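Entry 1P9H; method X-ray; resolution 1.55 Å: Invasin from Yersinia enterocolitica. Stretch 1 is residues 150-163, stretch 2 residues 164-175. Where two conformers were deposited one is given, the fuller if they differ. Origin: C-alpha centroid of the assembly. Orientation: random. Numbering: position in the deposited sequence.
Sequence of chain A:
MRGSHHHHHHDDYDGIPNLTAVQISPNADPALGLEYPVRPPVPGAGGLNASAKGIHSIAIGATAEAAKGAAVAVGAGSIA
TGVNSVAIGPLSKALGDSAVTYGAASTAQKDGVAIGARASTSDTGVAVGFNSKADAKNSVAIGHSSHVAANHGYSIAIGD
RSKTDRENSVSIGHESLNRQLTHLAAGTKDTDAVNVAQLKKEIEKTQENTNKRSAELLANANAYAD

Stretch 1, residues 150-163: ANHGYSIAIGDRSK
Stretch 2 164-175: TDRENSVSIGHE

The two stretches are successive turns of one chain that stack as short parallel strands, joined by a backbone hydrogen-bond ladder and flanked by polar side-chain contacts, with 892 Å² buried between them.

The strands, 156-158 and 169-171, run in nearly the same direction, their axes 16° apart and 4.7 Å at closest approach. Register pairs Ile156 with Val170 (CA to CA 4.6 Å) and Ala157 with Ser171 (CA to CA 4.8 Å). The ladder alternates as a parallel bridge requires: Ile156 N donates to Ser169 O (2.8 Å), Ser171 N to Ile156 O (2.8 Å), and Ile158 N to Ser171 O (2.9 Å, 171° at hydrogen). Extended backbones support it, with phi/psi of -138/140 at Ile156 and -127/119 at Val170.

Ile156 and Val170 project from the same sheet face, where Ile156 CD1 lies 3.9 Å from Val170 CG2; Ile158 CD1 approaches Val170 CG1 at 4.0 Å. The rotamers are m for chi1 of both isoleucines, with chi2 p in Ile156 and t in Ile158, and t for Val170. Ala157 and Ser171 occupy the other face.

Ahead of the strands, a type II turn from His152 to Ser155 places Tyr154 at phi/psi 50/29, and Asn168 N donates to Gly153 O (2.9 Å, 172°). Ser155, chi1 m, points toward stretch 2 and accepts from Ser169 N at its OG (3.0 Å). Ser169, chi1 p, turns its OG to Arg166 O in a 2.8 Å hydrogen bond. The His152 side chain (chi1 m, chi2 163°) donates from ND1 to Thr164 OG1 (2.7 Å); Thr164, chi1 p, lies at the ring edge, while Arg166 N and Asp165 C lie over one face. A water links the stretches here, donating to Asn151 O (3.1 Å) and Glu167 OE1 (2.7 Å) and accepting from Gly153 N (2.9 Å).

After strand 156-158, a second type II turn, Gly159 to Ser162, is closed by Ser162 N to Gly159 O (3.0 Å). Gly159 adopts 113/160, where a CB would be jammed against the preceding carbonyl and would clash with Ser162 OG. That OG, with chi1 m, instead donates to Ile158 O (2.6 Å). The chain then returns alongside stretch 2: Lys163 N donates to Gly173 O (2.9 Å), and Ser171 OG, chi1 t, lies 2.8 Å from Lys163 O. His174, chi1 p and chi2 -93°, points toward stretch 1, its CE1 3.6 Å from Arg161 CB. The Lys163 side chain is modelled only to CB.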

ATOM      1  N   ALA A 150     -13.669 -15.930   1.938  1.00 11.67           N
ATOM      2  CA  ALA A 150     -14.739 -15.210   2.618  1.00 12.13           C
ATOM      3  C   ALA A 150     -15.188 -15.769   3.967  1.00 11.96           C
ATOM      4  O   ALA A 150     -15.727 -15.029   4.789  1.00 13.94           O
ATOM      5  CB  ALA A 150     -15.942 -15.083   1.683  1.00 12.11           C
ATOM      6  N   ASN A 151     -14.969 -17.062   4.197  1.00 11.13           N
ATOM      7  CA  ASN A 151     -15.367 -17.692   5.453  1.00 11.83           C
ATOM      8  C   ASN A 151     -14.257 -17.736   6.498  1.00 13.16           C
ATOM      9  O   ASN A 151     -14.439 -18.282   7.584  1.00 14.15           O
ATOM     10  CB  ASN A 151     -15.892 -19.113   5.187  1.00 11.91           C
ATOM     11  CG  ASN A 151     -14.852 -20.022   4.553  1.00 12.69           C
ATOM     12  OD1 ASN A 151     -14.111 -19.613   3.656  1.00 12.97           O
ATOM     13  ND2 ASN A 151     -14.812 -21.274   4.999  1.00 13.32           N
ATOM     14  N   HIS A 152     -13.109 -17.146   6.181  1.00 11.81           N
ATOM     15  CA  HIS A 152     -11.987 -17.138   7.114  1.00 12.75           C
ATOM     16  C   HIS A 152     -11.898 -15.780   7.798  1.00 13.81           C
ATOM     17  O   HIS A 152     -10.999 -14.980   7.533  1.00 13.71           O
ATOM     18  CB  HIS A 152     -10.696 -17.460   6.362  1.00 11.87           C
ATOM     19  CG  HIS A 152     -10.690 -18.828   5.758  1.00 13.18           C
ATOM     20  ND1 HIS A 152      -9.810 -19.201   4.766  1.00 13.43           N
ATOM     21  CD2 HIS A 152     -11.464 -19.912   6.002  1.00 13.66           C
ATOM     22  CE1 HIS A 152     -10.044 -20.455   4.422  1.00 13.69           C
ATOM     23  NE2 HIS A 152     -11.044 -20.910   5.157  1.00 13.75           N
ATOM     24  N   GLY A 153     -12.855 -15.534   8.686  1.00 14.88           N
ATOM     25  CA  GLY A 153     -12.919 -14.274   9.399  1.00 13.56           C
ATOM     26  C   GLY A 153     -11.651 -13.830  10.100  1.00 14.21           C
ATOM     27  O   GLY A 153     -10.933 -14.634  10.697  1.00 15.09           O
ATOM     28  N   TYR A 154     -11.391 -12.529  10.010  1.00 14.76           N
ATOM     29  CA  TYR A 154     -10.244 -11.878  10.632  1.00 13.55           C
ATOM     30  C   TYR A 154      -8.893 -12.533  10.383  1.00 13.80           C
ATOM     31  O   TYR A 154      -7.986 -12.421  11.208  1.00 17.34           O
ATOM     32  CB  TYR A 154     -10.483 -11.756  12.137  1.00 14.51           C
ATOM     33  CG  TYR A 154     -11.781 -11.064  12.475  1.00 16.33           C
ATOM     34  CD1 TYR A 154     -12.946 -11.796  12.700  1.00 20.06           C
ATOM     35  CD2 TYR A 154     -11.854  -9.676  12.532  1.00 15.48           C
ATOM     36  CE1 TYR A 154     -14.154 -11.158  12.975  1.00 19.28           C
ATOM     37  CE2 TYR A 154     -13.055  -9.027  12.804  1.00 17.26           C
ATOM     38  CZ  TYR A 154     -14.200  -9.774  13.026  1.00 19.41           C
ATOM     39  OH  TYR A 154     -15.386  -9.136  13.300  1.00 21.60           O
ATOM     40  N   SER A 155      -8.746 -13.198   9.244  1.00 11.55           N
ATOM     41  CA  SER A 155      -7.486 -13.864   8.935  1.00  9.99           C
ATOM     42  C   SER A 155      -6.563 -13.058   8.030  1.00  9.48           C
ATOM     43  O   SER A 155      -6.941 -12.017   7.492  1.00 10.02           O
ATOM     44  CB  SER A 155      -7.759 -15.240   8.327  1.00 10.57           C
ATOM     45  OG  SER A 155      -8.378 -16.079   9.288  1.00 12.33           O
ATOM     46  N   ILE A 156      -5.340 -13.557   7.875  1.00  9.40           N
ATOM     47  CA  ILE A 156      -4.321 -12.892   7.071  1.00  9.10           C
ATOM     48  C   ILE A 156      -3.559 -13.900   6.222  1.00  8.90           C
ATOM     49  O   ILE A 156      -3.252 -15.000   6.680  1.00  9.86           O
ATOM     50  CB  ILE A 156      -3.278 -12.178   7.976  1.00 10.18           C
ATOM     51  CG1 ILE A 156      -3.962 -11.136   8.859  1.00 11.34           C
ATOM     52  CG2 ILE A 156      -2.188 -11.531   7.129  1.00 11.43           C
ATOM     53  CD1 ILE A 156      -4.500 -11.707  10.158  1.00 11.76           C
ATOM     54  N   ALA A 157      -3.263 -13.520   4.983  1.00  8.25           N
ATOM     55  CA  ALA A 157      -2.481 -14.356   4.079  1.00  8.56           C
ATOM     56  C   ALA A 157      -1.297 -13.485   3.671  1.00  9.48           C
ATOM     57  O   ALA A 157      -1.484 -12.372   3.179  1.00  9.96           O
ATOM     58  CB  ALA A 157      -3.306 -14.746   2.854  1.00 11.28           C
ATOM     59  N   ILE A 158      -0.091 -14.007   3.885  0.50  8.45           N
ATOM     60  CA  ILE A 158       1.150 -13.298   3.584  0.50  8.29           C
ATOM     61  C   ILE A 158       2.038 -14.047   2.595  0.50  9.10           C
ATOM     62  O   ILE A 158       2.439 -15.179   2.860  0.50  8.71           O
ATOM     63  CB  ILE A 158       1.981 -13.093   4.875  0.50  9.24           C
ATOM     64  CG1 ILE A 158       1.199 -12.237   5.871  0.50  9.34           C
ATOM     65  CG2 ILE A 158       3.328 -12.468   4.546  0.50  9.95           C
ATOM     66  CD1 ILE A 158       1.856 -12.150   7.232  0.50 11.55           C
ATOM     67  N   GLY A 159       2.349 -13.415   1.463  1.00  9.35           N
ATOM     68  CA  GLY A 159       3.230 -14.057   0.503  1.00  9.17           C
ATOM     69  C   GLY A 159       2.585 -14.433  -0.815  1.00  9.92           C
ATOM     70  O   GLY A 159       1.362 -14.543  -0.920  1.00 10.53           O
ATOM     71  N   ASP A 160       3.420 -14.625  -1.833  1.00 10.47           N
ATOM     72  CA  ASP A 160       2.930 -15.016  -3.147  1.00 10.47           C
ATOM     73  C   ASP A 160       2.063 -16.269  -3.021  1.00 11.03           C
ATOM     74  O   ASP A 160       2.487 -17.275  -2.449  1.00 11.11           O
ATOM     75  CB  ASP A 160       4.104 -15.301  -4.088  1.00 10.62           C
ATOM     76  CG  ASP A 160       3.651 -15.792  -5.450  1.00 13.14           C
ATOM     77  OD1 ASP A 160       3.606 -17.025  -5.666  1.00 13.83           O
ATOM     78  OD2 ASP A 160       3.329 -14.941  -6.301  1.00 14.47           O
ATOM     79  N   ARG A 161       0.844 -16.179  -3.545  1.00 11.51           N
ATOM     80  CA  ARG A 161      -0.118 -17.278  -3.546  1.00 11.63           C
ATOM     81  C   ARG A 161      -0.511 -17.849  -2.184  1.00 11.82           C
ATOM     82  O   ARG A 161      -1.148 -18.900  -2.111  1.00 12.81           O
ATOM     83  CB  ARG A 161       0.387 -18.405  -4.455  1.00 11.34           C
ATOM     84  CG  ARG A 161       0.462 -18.012  -5.929  1.00 12.96           C
ATOM     85  CD  ARG A 161       1.016 -19.148  -6.782  1.00 16.78           C
ATOM     86  NE  ARG A 161       0.960 -18.862  -8.216  1.00 20.09           N
ATOM     87  CZ  ARG A 161       1.845 -18.124  -8.882  1.00 22.76           C
ATOM     88  NH1 ARG A 161       2.878 -17.577  -8.254  1.00 19.58           N
ATOM     89  NH2 ARG A 161       1.701 -17.941 -10.189  1.00 23.59           N
ATOM     90  N   SER A 162      -0.148 -17.169  -1.103  1.00 11.72           N
ATOM     91  CA  SER A 162      -0.514 -17.662   0.219  1.00 10.40           C
ATOM     92  C   SER A 162      -2.026 -17.634   0.372  1.00 11.23           C
ATOM     93  O   SER A 162      -2.692 -16.688  -0.046  1.00 10.50           O
ATOM     94  CB  SER A 162       0.141 -16.824   1.315  1.00 10.81           C
ATOM     95  OG  SER A 162       1.538 -17.044   1.325  1.00 10.46           O
ATOM     96  N   LYS A 163      -2.560 -18.688   0.976  1.00 11.31           N
ATOM     97  CA  LYS A 163      -3.994 -18.811   1.166  1.00 11.85           C
ATOM     98  C   LYS A 163      -4.299 -19.324   2.558  1.00 11.24           C
ATOM     99  O   LYS A 163      -3.627 -20.229   3.061  1.00 12.08           O
ATOM    100  CB  LYS A 163      -4.573 -19.769   0.124  1.00 13.50           C
ATOM    101  N   THR A 164      -5.311 -18.742   3.185  1.00 10.98           N
ATOM    102  CA  THR A 164      -5.716 -19.176   4.511  1.00 10.86           C
ATOM    103  C   THR A 164      -6.550 -20.441   4.366  1.00 12.47           C
ATOM    104  O   THR A 164      -7.133 -20.695   3.307  1.00 12.84           O
ATOM    105  CB  THR A 164      -6.545 -18.094   5.217  1.00 11.18           C
ATOM    106  OG1 THR A 164      -7.594 -17.647   4.346  1.00 11.38           O
ATOM    107  CG2 THR A 164      -5.660 -16.911   5.591  1.00 12.82           C
ATOM    108  N   ASP A 165      -6.594 -21.240   5.427  1.00 12.23           N
ATOM    109  CA  ASP A 165      -7.364 -22.478   5.416  1.00 13.49           C
ATOM    110  C   ASP A 165      -8.336 -22.523   6.591  1.00 15.14           C
ATOM    111  O   ASP A 165      -9.029 -23.522   6.795  1.00 14.70           O
ATOM    112  CB  ASP A 165      -6.421 -23.689   5.469  1.00 11.97           C
ATOM    113  CG  ASP A 165      -5.716 -23.836   6.811  1.00 13.79           C
ATOM    114  OD1 ASP A 165      -5.712 -22.875   7.611  1.00 14.17           O
ATOM    115  OD2 ASP A 165      -5.153 -24.924   7.061  1.00 17.57           O
ATOM    116  N   ARG A 166      -8.395 -21.434   7.351  1.00 12.69           N
ATOM    117  CA  ARG A 166      -9.275 -21.362   8.510  1.00 13.33           C
ATOM    118  C   ARG A 166      -9.384 -19.925   9.017  1.00 13.42           C
ATOM    119  O   ARG A 166      -8.568 -19.070   8.674  1.00 13.54           O
ATOM    120  CB  ARG A 166      -8.733 -22.259   9.628  1.00 14.36           C
ATOM    121  CG  ARG A 166      -7.555 -21.656  10.386  1.00 14.71           C
ATOM    122  CD  ARG A 166      -6.792 -22.693  11.197  1.00 12.67           C
ATOM    123  NE  ARG A 166      -5.946 -23.525  10.345  1.00 13.58           N
ATOM    124  CZ  ARG A 166      -4.976 -24.311  10.802  1.00 12.65           C
ATOM    125  NH1 ARG A 166      -4.733 -24.375  12.103  1.00 13.67           N
ATOM    126  NH2 ARG A 166      -4.237 -25.019   9.957  1.00 13.76           N
ATOM    127  N   GLU A 167     -10.393 -19.671   9.842  1.00 13.23           N
ATOM    128  CA  GLU A 167     -10.610 -18.345  10.405  1.00 13.48           C
ATOM    129  C   GLU A 167      -9.597 -18.077  11.519  1.00 14.19           C
ATOM    130  O   GLU A 167      -8.914 -18.996  11.979  1.00 13.42           O
ATOM    131  CB  GLU A 167     -12.027 -18.252  10.980  1.00 15.31           C
ATOM    132  CG  GLU A 167     -12.213 -19.056  12.259  1.00 16.60           C
ATOM    133  CD  GLU A 167     -13.641 -19.037  12.772  1.00 20.04           C
ATOM    134  OE1 GLU A 167     -14.397 -18.108  12.418  1.00 20.65           O
ATOM    135  OE2 GLU A 167     -14.001 -19.949  13.545  1.00 24.05           O
ATOM    136  N   ASN A 168      -9.507 -16.818  11.941  1.00 13.92           N
ATOM    137  CA  ASN A 168      -8.609 -16.414  13.021  1.00 14.24           C
ATOM    138  C   ASN A 168      -7.195 -16.938  12.832  1.00 14.23           C
ATOM    139  O   ASN A 168      -6.573 -17.416  13.784  1.00 15.47           O
ATOM    140  CB  ASN A 168      -9.153 -16.926  14.359  1.00 15.65           C
ATOM    141  CG  ASN A 168     -10.507 -16.342  14.701  1.00 18.75           C
ATOM    142  OD1 ASN A 168     -11.271 -16.930  15.470  1.00 22.40           O
ATOM    143  ND2 ASN A 168     -10.809 -15.177  14.146  1.00 15.89           N
ATOM    144  N   SER A 169      -6.671 -16.834  11.615  1.00 12.45           N
ATOM    145  CA  SER A 169      -5.333 -17.342  11.360  1.00 10.69           C
ATOM    146  C   SER A 169      -4.488 -16.464  10.455  1.00 11.64           C
ATOM    147  O   SER A 169      -4.974 -15.517   9.841  1.00 11.15           O
ATOM    148  CB  SER A 169      -5.418 -18.737  10.734  1.00 12.56           C
ATOM    149  OG  SER A 169      -5.906 -18.663   9.401  1.00 12.19           O
ATOM    150  N   VAL A 170      -3.206 -16.803  10.398  1.00 10.23           N
ATOM    151  CA  VAL A 170      -2.237 -16.127   9.550  1.00  9.63           C
ATOM    152  C   VAL A 170      -1.575 -17.235   8.743  1.00 10.13           C
ATOM    153  O   VAL A 170      -0.973 -18.145   9.313  1.00 11.08           O
ATOM    154  CB  VAL A 170      -1.139 -15.410  10.369  1.00 11.15           C
ATOM    155  CG1 VAL A 170      -0.102 -14.804   9.425  1.00 12.33           C
ATOM    156  CG2 VAL A 170      -1.752 -14.325  11.242  1.00 12.11           C
ATOM    157  N   SER A 171      -1.702 -17.175   7.423  1.00  8.79           N
ATOM    158  CA  SER A 171      -1.086 -18.184   6.577  1.00  9.70           C
ATOM    159  C   SER A 171       0.107 -17.615   5.834  1.00  9.83           C
ATOM    160  O   SER A 171       0.028 -16.527   5.261  1.00 10.54           O
ATOM    161  CB  SER A 171      -2.079 -18.716   5.547  1.00  9.66           C
ATOM    162  OG  SER A 171      -1.393 -19.529   4.605  1.00 10.18           O
ATOM    163  N   ILE A 172       1.214 -18.350   5.845  1.00  9.92           N
ATOM    164  CA  ILE A 172       2.400 -17.912   5.125  1.00  9.84           C
ATOM    165  C   ILE A 172       2.717 -18.889   3.994  1.00 10.27           C
ATOM    166  O   ILE A 172       3.856 -18.986   3.544  1.00 10.65           O
ATOM    167  CB  ILE A 172       3.639 -17.766   6.056  1.00 10.60           C
ATOM    168  CG1 ILE A 172       3.934 -19.077   6.788  1.00 10.56           C
ATOM    169  CG2 ILE A 172       3.398 -16.640   7.056  1.00 11.73           C
ATOM    170  CD1 ILE A 172       5.221 -19.029   7.604  1.00 11.65           C
ATOM    171  N   GLY A 173       1.695 -19.604   3.530  1.00 10.41           N
ATOM    172  CA  GLY A 173       1.896 -20.553   2.447  1.00 11.22           C
ATOM    173  C   GLY A 173       0.599 -21.035   1.827  1.00 12.23           C
ATOM    174  O   GLY A 173      -0.460 -20.448   2.038  1.00 11.66           O
ATOM    175  N   HIS A 174       0.678 -22.112   1.054  1.00 13.17           N
ATOM    176  CA  HIS A 174      -0.509 -22.657   0.413  1.00 14.99           C
ATOM    177  C   HIS A 174      -0.390 -24.160   0.202  1.00 17.59           C
ATOM    178  O   HIS A 174       0.526 -24.789   0.725  1.00 17.05           O
ATOM    179  CB  HIS A 174      -0.776 -21.950  -0.922  1.00 15.10           C
ATOM    180  CG  HIS A 174       0.402 -21.918  -1.847  1.00 15.93           C
ATOM    181  ND1 HIS A 174       1.291 -20.865  -1.889  1.00 19.58           N
ATOM    182  CD2 HIS A 174       0.827 -22.804  -2.779  1.00 17.27           C
ATOM    183  CE1 HIS A 174       2.208 -21.100  -2.810  1.00 18.36           C
ATOM    184  NE2 HIS A 174       1.949 -22.271  -3.365  1.00 19.58           N
ATOM    185  N   GLU A 175      -1.322 -24.722  -0.563  1.00 20.40           N
ATOM    186  CA  GLU A 175      -1.358 -26.156  -0.837  1.00 22.51           C
ATOM    187  C   GLU A 175      -0.026 -26.780  -1.241  1.00 23.10           C
ATOM    188  O   GLU A 175       0.310 -27.876  -0.786  1.00 25.37           O
ATOM    189  CB  GLU A 175      -2.392 -26.466  -1.925  1.00 22.73           C
ATOM    190  CG  GLU A 175      -3.830 -26.149  -1.551  1.00 20.03           C
ATOM    191  CD  GLU A 175      -4.818 -26.618  -2.608  1.00 20.03           C
ATOM    192  OE1 GLU A 175      -4.922 -27.847  -2.823  1.00 20.03           O
ATOM    193  OE2 GLU A 175      -5.486 -25.761  -3.228  1.00 20.03           O
TER
HETATM  194  O   HOH W   1     -15.002 -16.755  10.190  1.00 21.32           O